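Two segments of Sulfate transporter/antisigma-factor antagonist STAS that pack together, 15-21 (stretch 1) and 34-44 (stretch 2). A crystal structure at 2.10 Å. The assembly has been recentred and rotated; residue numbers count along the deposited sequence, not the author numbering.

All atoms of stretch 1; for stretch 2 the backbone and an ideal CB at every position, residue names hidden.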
# COMPACT_ATOMS: atom_id res chain seq x y z
N VAL A 15 19.26 -17.59 -14.41
CA VAL A 15 18.77 -16.79 -13.33
C VAL A 15 19.17 -15.35 -13.60
O VAL A 15 20.27 -15.10 -14.07
CB VAL A 15 19.34 -17.28 -11.98
CG1 VAL A 15 18.95 -16.32 -10.82
CG2 VAL A 15 18.89 -18.74 -11.70
N THR A 16 18.25 -14.41 -13.35
CA THR A 16 18.53 -13.01 -13.46
C THR A 16 19.01 -12.60 -12.10
O THR A 16 18.26 -12.70 -11.11
CB THR A 16 17.26 -12.20 -13.82
OG1 THR A 16 16.77 -12.57 -15.12
CG2 THR A 16 17.56 -10.69 -13.80
N VAL A 17 20.24 -12.13 -12.03
CA VAL A 17 20.86 -11.85 -10.76
C VAL A 17 20.89 -10.35 -10.62
O VAL A 17 21.37 -9.67 -11.50
CB VAL A 17 22.31 -12.42 -10.66
CG1 VAL A 17 22.94 -12.06 -9.32
CG2 VAL A 17 22.35 -13.98 -10.85
N ILE A 18 20.34 -9.84 -9.53
CA ILE A 18 20.41 -8.41 -9.21
C ILE A 18 21.46 -8.17 -8.11
O ILE A 18 21.38 -8.79 -7.03
CB ILE A 18 19.06 -7.91 -8.64
CG1 ILE A 18 17.91 -8.31 -9.57
CG2 ILE A 18 19.13 -6.41 -8.19
CD1 ILE A 18 17.90 -7.74 -10.91
N SER A 19 22.43 -7.31 -8.37
CA SER A 19 23.48 -7.01 -7.41
C SER A 19 23.61 -5.50 -7.22
O SER A 19 23.19 -4.71 -8.10
CB SER A 19 24.85 -7.53 -7.93
OG SER A 19 24.76 -8.82 -8.53
N PHE A 20 24.26 -5.13 -6.12
CA PHE A 20 24.38 -3.74 -5.71
C PHE A 20 25.81 -3.23 -5.66
O PHE A 20 26.64 -3.81 -5.00
CB PHE A 20 23.74 -3.60 -4.33
CG PHE A 20 22.30 -3.96 -4.34
CD1 PHE A 20 21.92 -5.28 -4.35
CD2 PHE A 20 21.34 -2.98 -4.44
CE1 PHE A 20 20.60 -5.62 -4.45
CE2 PHE A 20 20.02 -3.31 -4.54
CZ PHE A 20 19.64 -4.62 -4.54
N PRO A 21 26.10 -2.12 -6.32
CA PRO A 21 27.39 -1.42 -6.15
C PRO A 21 27.61 -0.90 -4.75
O PRO A 21 26.65 -0.58 -4.07
CB PRO A 21 27.29 -0.21 -7.09
CG PRO A 21 26.26 -0.58 -8.09
CD PRO A 21 25.38 -1.68 -7.53
N UNK A 34 15.86 5.26 -7.18
CA UNK A 34 16.91 5.26 -8.22
C UNK A 34 16.94 3.95 -8.97
O UNK A 34 17.23 3.94 -10.13
CB UNK A 34 18.28 5.53 -7.60
N UNK A 35 16.65 2.84 -8.31
CA UNK A 35 16.88 1.52 -8.88
C UNK A 35 15.60 0.83 -9.36
O UNK A 35 15.67 -0.21 -10.00
CB UNK A 35 17.58 0.63 -7.85
N UNK A 36 14.44 1.43 -9.07
CA UNK A 36 13.14 0.76 -9.25
C UNK A 36 12.91 0.37 -10.68
O UNK A 36 12.52 -0.77 -10.97
CB UNK A 36 12.00 1.66 -8.78
N UNK A 37 13.23 1.30 -11.57
CA UNK A 37 13.02 1.11 -12.99
C UNK A 37 13.86 -0.03 -13.62
O UNK A 37 13.33 -0.90 -14.33
CB UNK A 37 13.33 2.43 -13.71
N UNK A 38 15.14 -0.05 -13.34
CA UNK A 38 16.00 -1.14 -13.81
C UNK A 38 15.55 -2.46 -13.18
O UNK A 38 15.44 -3.46 -13.86
CB UNK A 38 17.47 -0.86 -13.48
N UNK A 39 15.25 -2.44 -11.89
CA UNK A 39 14.83 -3.62 -11.20
C UNK A 39 13.56 -4.24 -11.79
O UNK A 39 13.51 -5.45 -12.11
CB UNK A 39 14.62 -3.29 -9.72
N UNK A 40 12.53 -3.40 -11.94
CA UNK A 40 11.26 -3.91 -12.43
C UNK A 40 11.37 -4.35 -13.90
O UNK A 40 10.79 -5.34 -14.29
CB UNK A 40 10.17 -2.85 -12.27
N UNK A 41 12.18 -3.66 -14.69
CA UNK A 41 12.33 -4.08 -16.10
C UNK A 41 13.06 -5.44 -16.18
O UNK A 41 12.79 -6.20 -17.08
CB UNK A 41 13.10 -3.02 -16.89
N UNK A 42 13.90 -5.76 -15.20
CA UNK A 42 14.59 -7.06 -15.14
C UNK A 42 13.65 -8.22 -14.73
O UNK A 42 14.08 -9.35 -14.67
CB UNK A 42 15.76 -6.97 -14.15
N UNK A 43 12.38 -7.95 -14.44
CA UNK A 43 11.50 -9.01 -13.99
C UNK A 43 10.77 -9.72 -15.13
O UNK A 43 9.79 -10.40 -14.91
CB UNK A 43 10.48 -8.44 -13.01
N UNK A 44 11.16 -9.50 -16.38
CA UNK A 44 10.46 -10.15 -17.49
C UNK A 44 11.29 -11.38 -17.94
O UNK A 44 12.19 -11.80 -17.25
CB UNK A 44 10.25 -9.17 -18.65

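Stretch 1 is a strand from Val15 to Ser19 that runs on into a loop. Thr16 and Ile18 point toward stretch 2, while Val15, Val17 and Ser19 lie out of its reach. Phe20 leaves the backbone sideways, but its ring comes nearer. Stretch 1 therefore offers a methyl and a hydroxyl at Thr16, a branched aliphatic chain at Ile18 and an aromatic edge at Phe20. It offers no charge.

Position 34 is helical, with nothing of stretch 1 within 5.5 Å of its ideal CB. Stretch 1 sets no preference, and polar or apolar chains would do. The residue is Gln34, which makes no contact here.

Position 35 points its CA-to-CB bond toward stretch 1, but across a gap. The nearest CA atom of stretch 1, that of Phe20, is 9.7 Å from the CA of 35. A chain of some length is needed to reach the ring, and Leu, Ile or Met would suit its apolar edge. The residue is Ile35, with chi1 p and chi2 t. Its extended CD1 lies 3.9 Å from CE2 of Phe20, at the ring edge and near the ring plane.

Positions 36 and 37 are out of reach, so small or polar residues fit as well as others. They are Ala36 and Ser37. Position 38 points sideways, with nothing of stretch 1 within 5.5 Å of its ideal CB, so stretch 1 sets no preference and small, polar or apolar chains would do. The residue is Thr38, which makes no contact with stretch 1; its OG1 is hydrogen-bonded elsewhere in the structure.

Position 39 is helical and also points sideways. Ile18 is opposite, with CA atoms 7.6 Å apart, yet the ideal CB touches nothing. A small residue would stop short, whereas a long aliphatic or aromatic chain could bend back to Ile18. The residue is Phe39, chi1 t. Its end comes nearer, and CD1 sits 4.2 Å from CG1 of Ile18, which meets the ring at its edge.

Positions 40 and 41 are out of reach, and stretch 1 does not choose between residue types. They are Leu40 and Ala41.

Position 42 is the tightest site. Its CA-to-CB bond points toward stretch 1, and the ideal CB is already 4.0 Å from CD1 of Ile18 and 4.1 Å from CG2 of Thr16. That favours a small residue such as Ala, Ser or Gly. The residue is Ala42. Its CB packs against both methyls without needing further atoms. Its backbone O is 3.8 Å from CG2 of Thr16. A water also joins the two stretches: it donates to Ala42 O at 2.9 Å and is hydrogen-bonded to Thr16 OG1 at 2.8 Å. No direct hydrogen bond crosses the contact.

Position 43 points away, so a chain would need length, and preferably flexibility, to return to Ile18. Met, Lys or Arg have the length, and the apolar target favours Met. The residue is Met43, present as selenomethionine. Its chain folds back with chi1 and chi2 both m, bringing CE to 4.2 Å from CD1 of Ile18.

Position 44 points away too, and a polar residue is at ease there. It is Gln44.

Stretch 2 34-44: QIASTFLAAMQ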
# COMPACT_ATOMS: atom_id res chain seq x y z
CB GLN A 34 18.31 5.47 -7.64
CG GLN A 34 18.67 6.88 -7.23
CD GLN A 34 20.09 6.91 -6.61
OE1 GLN A 34 21.08 6.53 -7.26
NE2 GLN A 34 20.18 7.32 -5.36
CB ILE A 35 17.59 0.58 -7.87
CG1 ILE A 35 16.67 0.19 -6.71
CG2 ILE A 35 18.89 1.22 -7.37
CD1 ILE A 35 17.33 -0.78 -5.67
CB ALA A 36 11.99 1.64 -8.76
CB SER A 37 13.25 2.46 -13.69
OG SER A 37 13.22 2.28 -15.07
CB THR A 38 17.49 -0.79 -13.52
OG1 THR A 38 17.78 0.42 -14.19
CG2 THR A 38 18.47 -1.83 -14.03
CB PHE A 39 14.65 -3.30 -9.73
CG PHE A 39 14.11 -4.42 -8.94
CD1 PHE A 39 14.93 -5.48 -8.59
CD2 PHE A 39 12.79 -4.43 -8.53
CE1 PHE A 39 14.43 -6.56 -7.84
CE2 PHE A 39 12.28 -5.50 -7.77
CZ PHE A 39 13.09 -6.57 -7.45
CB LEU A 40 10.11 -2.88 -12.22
CG LEU A 40 9.73 -2.60 -10.76
CD1 LEU A 40 8.64 -1.57 -10.72
CD2 LEU A 40 9.26 -3.85 -10.05
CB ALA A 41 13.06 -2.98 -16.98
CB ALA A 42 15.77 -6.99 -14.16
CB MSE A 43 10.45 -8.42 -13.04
CG MSE A 43 11.00 -7.90 -11.70
SE MSE A 43 11.93 -9.16 -10.60
CE MSE A 43 13.77 -8.59 -10.93
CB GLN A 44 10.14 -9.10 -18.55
CG GLN A 44 9.06 -8.01 -17.99
CD GLN A 44 7.72 -8.67 -17.48
OE1 GLN A 44 7.24 -8.43 -16.33
NE2 GLN A 44 7.14 -9.54 -18.33
O HOH W 1 15.84 -10.46 -16.69
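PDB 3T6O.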